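Local coordinates for protein manganese-dependent ADP-ribose/CDP-alcohol diphosphatase (Danio rerio, PDB 2NXF) that probably hydrolyses ADP-ribose and CDP-alcohols such as CDP-choline at a two-metal centre, releasing AMP or CMP, at residues A[141-150]-A[219-229]; A[271-281]-A[308-319]. All coordinates share one frame; numbering follows the deposited sequence.

Contact 1: A[141-150]-A[219-229]; sequences NFRFVLLDAY and KQERVLIFSHL. With ZN (zinc ion), chain C.
Arg143 and Glu221 join at one end of two neighbouring parallel strands, 142-146 and 222-227. Followed outward, the arginine first brings CB past Glu221 OE1, and CD passes the same oxygen. With CG trans to the backbone N (chi1 -171°) and a bend at chi3, the guanidinium then lies side-on to the carboxylate. Arg143 NE bonds Glu221 OE1 at 2.8 Å and Arg143 NH2 bonds Glu221 OE2 at 2.9 Å, both nearly straight and in the guanidinium plane, each oxygen met on its syn side. NH1 turns to Glu135 of strand 134-139, while Lys219 NZ adds weaker bonds to Glu221; a long, flat, five-hydrogen donor suits a place between two carboxylates.

Backbone bonds run on from there, from Arg222 N to Asn141 O and finally from Leu147 N to Phe226 O at 2.8 Å. On the face bearing Phe144, the ring of Phe226 presents its edge, with CE2 3.8 Å from Phe144 CD2, an edge-to-face pair with planes at 57°. Leu224 CD1 touches Phe144 CE1, so flat rings and a branched chain fill this buried layer. Farther along the face that carries Arg143 the contacts turn aliphatic: Val145 CG2 meets Val223 CG1 at 3.7 Å, and helix 203-219 covers both valines.

Past the strands, Tyr150 OH rests 3.4 Å from Leu229 CD2 and bonds the carbonyl of Phe197. His228 ND1 is held by Leu58 O, which orients the imidazole so that NE2 binds zinc at 2.2 Å. Asp60, Asn96 and His265 share that metal: parallel strands delivering ligands from their C-terminal ends are the hallmark of the calcineurin-like metallophosphoesterase fold.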
# COMPACT_ATOMS: atom_id res chain seq x y z
N ASN A 141 -22.13 6.62 2.68
CA ASN A 141 -21.41 7.27 3.80
C ASN A 141 -19.95 6.83 3.97
O ASN A 141 -19.32 7.17 4.98
CB ASN A 141 -22.16 7.10 5.14
CG ASN A 141 -23.62 7.53 5.06
OD1 ASN A 141 -24.54 6.75 5.34
ND2 ASN A 141 -23.85 8.78 4.68
N PHE A 142 -19.44 6.05 3.02
CA PHE A 142 -18.03 5.62 3.03
C PHE A 142 -17.32 5.97 1.75
O PHE A 142 -17.94 6.00 0.67
CB PHE A 142 -17.91 4.11 3.29
CG PHE A 142 -18.36 3.72 4.65
CD1 PHE A 142 -17.49 3.83 5.73
CD2 PHE A 142 -19.67 3.28 4.88
CE1 PHE A 142 -17.91 3.51 7.02
CE2 PHE A 142 -20.09 2.94 6.18
CZ PHE A 142 -19.21 3.06 7.23
N ARG A 143 -16.03 6.26 1.87
CA ARG A 143 -15.24 6.62 0.70
C ARG A 143 -13.88 5.96 0.81
O ARG A 143 -13.32 5.93 1.90
CB ARG A 143 -15.11 8.13 0.56
CG ARG A 143 -14.48 8.51 -0.81
CD ARG A 143 -14.82 9.90 -1.23
NE ARG A 143 -16.27 10.07 -1.29
CZ ARG A 143 -17.00 9.88 -2.38
NH1 ARG A 143 -16.44 9.52 -3.53
NH2 ARG A 143 -18.30 10.06 -2.32
N PHE A 144 -13.41 5.38 -0.29
CA PHE A 144 -12.05 4.80 -0.38
C PHE A 144 -11.19 5.72 -1.21
O PHE A 144 -11.63 6.21 -2.26
CB PHE A 144 -12.07 3.43 -1.09
CG PHE A 144 -12.51 2.27 -0.23
CD1 PHE A 144 -13.21 2.46 0.96
CD2 PHE A 144 -12.25 0.96 -0.64
CE1 PHE A 144 -13.61 1.34 1.74
CE2 PHE A 144 -12.65 -0.14 0.13
CZ PHE A 144 -13.32 0.05 1.31
N VAL A 145 -9.94 5.90 -0.79
CA VAL A 145 -8.99 6.71 -1.54
C VAL A 145 -7.72 5.86 -1.66
O VAL A 145 -7.21 5.37 -0.64
CB VAL A 145 -8.64 8.03 -0.80
CG1 VAL A 145 -7.61 8.85 -1.59
CG2 VAL A 145 -9.92 8.87 -0.54
N LEU A 146 -7.24 5.66 -2.88
CA LEU A 146 -5.99 4.94 -3.10
C LEU A 146 -4.97 5.97 -3.55
O LEU A 146 -5.24 6.72 -4.50
CB LEU A 146 -6.12 3.87 -4.20
CG LEU A 146 -6.50 2.45 -3.76
CD1 LEU A 146 -7.97 2.44 -3.35
CD2 LEU A 146 -6.22 1.43 -4.88
N LEU A 147 -3.83 5.99 -2.85
CA LEU A 147 -2.78 6.97 -3.13
C LEU A 147 -1.59 6.33 -3.84
O LEU A 147 -1.41 5.09 -3.78
CB LEU A 147 -2.28 7.59 -1.82
CG LEU A 147 -3.31 8.34 -0.95
CD1 LEU A 147 -2.61 8.92 0.28
CD2 LEU A 147 -4.01 9.42 -1.78
N ASP A 148 -0.80 7.19 -4.49
CA ASP A 148 0.37 6.83 -5.26
C ASP A 148 1.62 7.33 -4.49
O ASP A 148 2.05 8.48 -4.64
CB ASP A 148 0.27 7.53 -6.64
CG ASP A 148 1.41 7.17 -7.60
OD1 ASP A 148 2.37 6.45 -7.22
OD2 ASP A 148 1.30 7.63 -8.75
N ALA A 149 2.18 6.44 -3.67
CA ALA A 149 3.29 6.83 -2.80
C ALA A 149 4.64 6.93 -3.55
O ALA A 149 5.65 7.30 -2.94
CB ALA A 149 3.42 5.84 -1.64
N TYR A 150 4.63 6.61 -4.85
CA TYR A 150 5.81 6.76 -5.73
C TYR A 150 5.62 7.84 -6.80
O TYR A 150 6.35 7.89 -7.79
CB TYR A 150 6.24 5.40 -6.33
CG TYR A 150 6.69 4.49 -5.22
CD1 TYR A 150 8.03 4.43 -4.83
CD2 TYR A 150 5.75 3.75 -4.48
CE1 TYR A 150 8.44 3.63 -3.77
CE2 TYR A 150 6.14 2.95 -3.41
CZ TYR A 150 7.48 2.91 -3.05
OH TYR A 150 7.91 2.12 -2.00
N LYS A 219 -19.99 15.93 3.78
CA LYS A 219 -20.95 14.86 3.50
C LYS A 219 -21.09 13.86 4.65
O LYS A 219 -21.92 12.95 4.58
CB LYS A 219 -20.60 14.15 2.20
CG LYS A 219 -20.65 15.06 0.97
CD LYS A 219 -20.19 14.31 -0.28
CE LYS A 219 -18.71 14.06 -0.31
NZ LYS A 219 -18.33 13.18 -1.44
N GLN A 220 -20.34 14.09 5.73
CA GLN A 220 -20.27 13.19 6.88
C GLN A 220 -19.95 11.76 6.46
O GLN A 220 -20.54 10.79 6.97
CB GLN A 220 -21.55 13.24 7.71
CG GLN A 220 -21.74 14.56 8.42
CD GLN A 220 -23.06 14.60 9.13
OE1 GLN A 220 -24.11 14.72 8.50
NE2 GLN A 220 -23.03 14.48 10.45
N GLU A 221 -19.03 11.64 5.51
CA GLU A 221 -18.49 10.34 5.12
C GLU A 221 -17.36 9.93 6.04
O GLU A 221 -16.70 10.79 6.65
CB GLU A 221 -17.99 10.39 3.67
CG GLU A 221 -19.10 10.48 2.66
CD GLU A 221 -18.59 10.70 1.25
OE1 GLU A 221 -17.38 10.97 1.06
OE2 GLU A 221 -19.43 10.60 0.32
N ARG A 222 -17.13 8.62 6.11
CA ARG A 222 -15.94 8.04 6.75
C ARG A 222 -15.02 7.59 5.65
O ARG A 222 -15.42 6.83 4.76
CB ARG A 222 -16.31 6.83 7.60
CG ARG A 222 -17.42 7.10 8.59
CD ARG A 222 -16.92 7.84 9.78
NE ARG A 222 -17.97 8.09 10.76
CZ ARG A 222 -17.76 8.70 11.92
NH1 ARG A 222 -16.52 9.08 12.25
NH2 ARG A 222 -18.77 8.91 12.76
N VAL A 223 -13.77 8.04 5.71
CA VAL A 223 -12.83 7.81 4.61
C VAL A 223 -11.71 6.86 5.00
O VAL A 223 -11.05 7.04 6.03
CB VAL A 223 -12.20 9.13 4.11
CG1 VAL A 223 -11.33 8.88 2.86
CG2 VAL A 223 -13.30 10.15 3.80
N LEU A 224 -11.49 5.85 4.16
CA LEU A 224 -10.40 4.92 4.33
C LEU A 224 -9.40 5.22 3.23
O LEU A 224 -9.76 5.24 2.04
CB LEU A 224 -10.89 3.47 4.18
CG LEU A 224 -11.90 2.97 5.23
CD1 LEU A 224 -13.36 3.39 4.91
CD2 LEU A 224 -11.81 1.45 5.26
N ILE A 225 -8.13 5.37 3.62
CA ILE A 225 -7.07 5.77 2.70
C ILE A 225 -6.05 4.66 2.63
O ILE A 225 -5.67 4.11 3.67
CB ILE A 225 -6.43 7.08 3.19
CG1 ILE A 225 -7.51 8.18 3.28
CG2 ILE A 225 -5.30 7.55 2.24
CD1 ILE A 225 -7.04 9.40 4.03
N PHE A 226 -5.62 4.33 1.41
CA PHE A 226 -4.74 3.19 1.18
C PHE A 226 -3.50 3.69 0.46
O PHE A 226 -3.61 4.47 -0.49
CB PHE A 226 -5.43 2.14 0.31
CG PHE A 226 -6.69 1.58 0.92
CD1 PHE A 226 -6.65 0.44 1.70
CD2 PHE A 226 -7.92 2.22 0.71
CE1 PHE A 226 -7.83 -0.07 2.26
CE2 PHE A 226 -9.10 1.70 1.28
CZ PHE A 226 -9.05 0.56 2.05
N SER A 227 -2.33 3.25 0.91
CA SER A 227 -1.06 3.71 0.33
C SER A 227 -0.06 2.57 0.45
O SER A 227 -0.11 1.84 1.44
CB SER A 227 -0.58 4.92 1.13
OG SER A 227 0.79 5.25 0.87
N HIS A 228 0.87 2.41 -0.49
CA HIS A 228 1.84 1.33 -0.24
C HIS A 228 2.65 1.69 1.01
O HIS A 228 2.94 0.82 1.84
CB HIS A 228 2.81 1.13 -1.41
CG HIS A 228 3.72 -0.03 -1.20
ND1 HIS A 228 3.24 -1.32 -1.04
CD2 HIS A 228 5.06 -0.11 -1.08
CE1 HIS A 228 4.27 -2.14 -0.86
NE2 HIS A 228 5.38 -1.43 -0.88
N LEU A 229 2.99 2.97 1.14
CA LEU A 229 3.86 3.43 2.22
C LEU A 229 3.09 4.00 3.41
O LEU A 229 2.15 4.80 3.24
CB LEU A 229 4.80 4.55 1.73
CG LEU A 229 5.80 4.15 0.63
CD1 LEU A 229 6.66 5.37 0.22
CD2 LEU A 229 6.65 2.99 1.06
ZN ZN C . 7.42 -2.24 -0.61
O HOH W 1 -22.45 10.57 3.62
O HOH W 2 0.98 3.77 -3.18
O HOH W 3 7.73 -3.59 1.04

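Contact 2: A[271-281]-A[308-319]; sequences RCTDSSGAQHI and MKGRGRVEDLTI
Arg271, Leu317 and Gln279 carry most of this contact, which packs two beta hairpins against each other, one from each sheet of the calcineurin-like beta sandwich. Hairpin 271-281 ends one sheet, and the hairpin of strands 305-312 and 317-320 ends the other. The facing strands 279-281 and 317-319 run at 153°, their axes 9.6 Å apart, a spacing filled by side chains.

Leu317 is wedged between the other two. Its CB lies 3.7 Å from Arg271 NH1, and its CD2 sits over one face of the guanidinium, offset toward the rim. The same methyl reaches Ile281 CG1 tip to tip at 3.8 Å, so the forked leucine serves an apolar neighbour and a flat cation together.

With CG trans to the backbone N (chi1 173°), CB and CG of Gln279 run along Ile319, and the bend at chi2 turns the amide toward Leu317 CD2; Gln279 CB is 3.7 Å from Ile319 CD1. The amide NE2 also bonds the carbonyl of the next residue, His280 O, from above that carbonyl's plane. A glutamine fits here because its methylenes pack like an aliphatic chain while its NH2 finds an acceptor within its own strand. Ile319 also touches Leu259 and Cys260 of strand 258-263, in the sheet to which hairpin 271-281 belongs.

Arg271 spans the edge of the interface, a reach that requires a long side chain. Selenomethionine Met308 brings CE to 3.5 Å from Arg271 NH2, and the same methyl meets Ile281. The guanidinium approaches the loop end-on: Glu315 O accepts from Arg271 NH2 at 2.9 Å and from Arg271 NH1 at 3.1 Å, both from the same face of the carbonyl, while NH1 adds a weak bond to Asp316 O.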
# COMPACT_ATOMS: atom_id res chain seq x y z
N ARG A 271 0.73 -0.55 14.03
CA ARG A 271 -0.57 0.11 14.16
C ARG A 271 -0.52 1.11 15.30
O ARG A 271 0.17 0.89 16.30
CB ARG A 271 -1.69 -0.91 14.43
CG ARG A 271 -1.42 -1.82 15.65
CD ARG A 271 -2.47 -2.91 15.75
NE ARG A 271 -2.48 -3.77 14.56
CZ ARG A 271 -3.37 -4.75 14.37
NH1 ARG A 271 -4.32 -4.95 15.29
NH2 ARG A 271 -3.32 -5.49 13.26
N CYS A 272 -1.29 2.18 15.16
CA CYS A 272 -1.42 3.16 16.24
C CYS A 272 -2.57 4.10 15.93
O CYS A 272 -3.01 4.19 14.79
CB CYS A 272 -0.15 3.98 16.41
SG CYS A 272 0.26 4.91 14.93
N THR A 273 -3.04 4.79 16.95
CA THR A 273 -4.05 5.83 16.78
C THR A 273 -3.33 7.17 16.90
O THR A 273 -2.58 7.40 17.87
CB THR A 273 -5.12 5.72 17.88
OG1 THR A 273 -5.55 4.36 17.97
CG2 THR A 273 -6.30 6.62 17.57
N ASP A 274 -3.54 8.05 15.92
CA ASP A 274 -2.99 9.40 15.99
C ASP A 274 -3.72 10.20 17.08
O ASP A 274 -4.83 9.83 17.47
CB ASP A 274 -3.12 10.13 14.65
CG ASP A 274 -2.41 11.47 14.67
OD1 ASP A 274 -1.16 11.47 14.59
OD2 ASP A 274 -3.07 12.53 14.82
N SER A 275 -3.12 11.28 17.56
CA SER A 275 -3.80 12.16 18.53
C SER A 275 -5.15 12.70 18.00
O SER A 275 -6.04 13.01 18.80
CB SER A 275 -2.90 13.30 19.02
OG SER A 275 -2.44 14.10 17.93
N SER A 276 -5.29 12.77 16.68
CA SER A 276 -6.55 13.16 16.02
C SER A 276 -7.66 12.10 16.15
O SER A 276 -8.84 12.42 15.96
CB SER A 276 -6.32 13.43 14.53
OG SER A 276 -6.12 12.21 13.80
N GLY A 277 -7.29 10.86 16.46
CA GLY A 277 -8.25 9.75 16.53
C GLY A 277 -8.21 8.83 15.31
O GLY A 277 -8.74 7.71 15.35
N ALA A 278 -7.56 9.28 14.24
CA ALA A 278 -7.41 8.46 13.04
C ALA A 278 -6.54 7.25 13.34
O ALA A 278 -5.54 7.36 14.03
CB ALA A 278 -6.81 9.27 11.92
N GLN A 279 -6.95 6.10 12.83
CA GLN A 279 -6.21 4.87 13.03
C GLN A 279 -5.24 4.65 11.87
O GLN A 279 -5.65 4.74 10.71
CB GLN A 279 -7.20 3.72 13.10
CG GLN A 279 -6.60 2.36 13.15
CD GLN A 279 -6.15 2.00 14.54
OE1 GLN A 279 -6.95 2.03 15.49
NE2 GLN A 279 -4.87 1.63 14.69
N HIS A 280 -3.98 4.36 12.18
CA HIS A 280 -3.02 3.93 11.15
C HIS A 280 -2.79 2.45 11.29
O HIS A 280 -2.57 1.95 12.40
CB HIS A 280 -1.72 4.73 11.28
CG HIS A 280 -1.90 6.17 10.94
ND1 HIS A 280 -1.52 6.69 9.72
CD2 HIS A 280 -2.53 7.18 11.60
CE1 HIS A 280 -1.86 7.96 9.66
NE2 HIS A 280 -2.47 8.29 10.79
N ILE A 281 -2.87 1.75 10.16
CA ILE A 281 -2.68 0.31 10.14
C ILE A 281 -1.64 -0.01 9.06
O ILE A 281 -1.80 0.36 7.90
CB ILE A 281 -3.98 -0.45 9.80
CG1 ILE A 281 -5.11 -0.04 10.76
CG2 ILE A 281 -3.76 -1.98 9.82
CD1 ILE A 281 -6.51 -0.43 10.25
N MSE A 308 -11.73 -5.26 12.02
CA MSE A 308 -10.84 -5.94 11.09
C MSE A 308 -10.51 -7.27 11.72
O MSE A 308 -10.02 -7.31 12.85
CB MSE A 308 -9.56 -5.13 10.86
CG MSE A 308 -8.61 -5.81 9.86
SE MSE A 308 -7.00 -4.78 9.47
CE MSE A 308 -6.01 -5.18 11.09
N LYS A 309 -10.79 -8.36 10.99
CA LYS A 309 -10.50 -9.71 11.45
C LYS A 309 -9.25 -10.21 10.75
O LYS A 309 -9.24 -10.42 9.52
CB LYS A 309 -11.69 -10.63 11.14
CG LYS A 309 -13.03 -10.24 11.80
CD LYS A 309 -12.97 -10.30 13.32
CE LYS A 309 -12.92 -11.73 13.81
NZ LYS A 309 -12.93 -11.84 15.29
N GLY A 310 -8.16 -10.32 11.51
CA GLY A 310 -6.87 -10.70 10.95
C GLY A 310 -6.62 -12.17 11.16
O GLY A 310 -7.22 -12.79 12.05
N ARG A 311 -5.75 -12.73 10.32
CA ARG A 311 -5.30 -14.11 10.43
C ARG A 311 -3.80 -14.15 10.60
O ARG A 311 -3.08 -13.36 10.00
CB ARG A 311 -5.65 -14.90 9.17
CG ARG A 311 -7.08 -15.34 9.06
CD ARG A 311 -8.08 -14.21 8.85
NE ARG A 311 -9.26 -14.74 8.16
CZ ARG A 311 -10.19 -14.00 7.57
NH1 ARG A 311 -10.13 -12.67 7.61
NH2 ARG A 311 -11.18 -14.61 6.94
N GLY A 312 -3.35 -15.12 11.40
CA GLY A 312 -1.94 -15.41 11.54
C GLY A 312 -1.21 -14.25 12.19
O GLY A 312 -1.45 -13.95 13.37
N ARG A 313 -0.34 -13.60 11.43
CA ARG A 313 0.47 -12.49 11.93
C ARG A 313 -0.32 -11.19 12.11
O ARG A 313 0.17 -10.26 12.78
CB ARG A 313 1.68 -12.25 11.01
CG ARG A 313 2.58 -13.48 10.92
CD ARG A 313 3.75 -13.24 10.00
NE ARG A 313 4.48 -12.03 10.34
CZ ARG A 313 4.87 -11.09 9.48
NH1 ARG A 313 4.65 -11.19 8.17
NH2 ARG A 313 5.52 -10.04 9.96
N VAL A 314 -1.50 -11.11 11.49
CA VAL A 314 -2.32 -9.88 11.57
C VAL A 314 -3.32 -9.98 12.74
O VAL A 314 -4.19 -10.87 12.75
CB VAL A 314 -3.12 -9.63 10.29
CG1 VAL A 314 -3.95 -8.33 10.43
CG2 VAL A 314 -2.21 -9.59 9.07
N GLU A 315 -3.20 -9.10 13.73
CA GLU A 315 -4.13 -9.13 14.87
C GLU A 315 -5.42 -8.39 14.52
O GLU A 315 -5.41 -7.45 13.72
CB GLU A 315 -3.50 -8.49 16.11
CG GLU A 315 -2.53 -9.40 16.87
CD GLU A 315 -3.21 -10.54 17.64
OE1 GLU A 315 -3.92 -10.28 18.66
OE2 GLU A 315 -3.02 -11.71 17.21
N ASP A 316 -6.52 -8.80 15.15
CA ASP A 316 -7.80 -8.09 14.97
C ASP A 316 -7.66 -6.65 15.47
O ASP A 316 -6.81 -6.34 16.30
CB ASP A 316 -8.93 -8.72 15.80
CG ASP A 316 -9.34 -10.11 15.34
OD1 ASP A 316 -8.85 -10.62 14.32
OD2 ASP A 316 -10.19 -10.70 16.06
N LEU A 317 -8.58 -5.79 15.02
CA LEU A 317 -8.62 -4.41 15.45
C LEU A 317 -10.04 -3.91 15.30
O LEU A 317 -10.71 -4.25 14.31
CB LEU A 317 -7.68 -3.58 14.58
CG LEU A 317 -7.33 -2.14 14.92
CD1 LEU A 317 -6.91 -1.95 16.37
CD2 LEU A 317 -6.20 -1.74 13.98
N THR A 318 -10.50 -3.12 16.26
CA THR A 318 -11.79 -2.45 16.15
C THR A 318 -11.57 -0.94 16.26
O THR A 318 -10.87 -0.48 17.17
CB THR A 318 -12.80 -2.96 17.22
OG1 THR A 318 -13.02 -4.37 17.04
CG2 THR A 318 -14.15 -2.23 17.11
N ILE A 319 -12.15 -0.18 15.34
CA ILE A 319 -12.16 1.28 15.45
C ILE A 319 -13.59 1.72 15.73
O ILE A 319 -14.47 1.51 14.91
CB ILE A 319 -11.70 1.99 14.16
CG1 ILE A 319 -10.41 1.38 13.60
CG2 ILE A 319 -11.60 3.52 14.42
CD1 ILE A 319 -10.21 1.72 12.11

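From the N terminus, the chain first builds strands 6-11, 54-57 and 89-92 of the six-stranded sheet, then strand 142-146 of the other, and passes through helices 162-174 and 203-219 before strand 222-227 closes contact 1, a parallel crossover within the seven-stranded sheet. Strand 258-263 follows beside it, and hairpin 271-281 completes that sheet. The chain then returns to the six-stranded sheet through strand 295-301, and segment 308-319 closes contact 2 by coming back against the hairpin. The two loops are in series, neither nested nor crossed. Contact 1 therefore joins strands inside one sheet, whereas contact 2 joins that sheet to the other. Their centres lie about 15 Å apart.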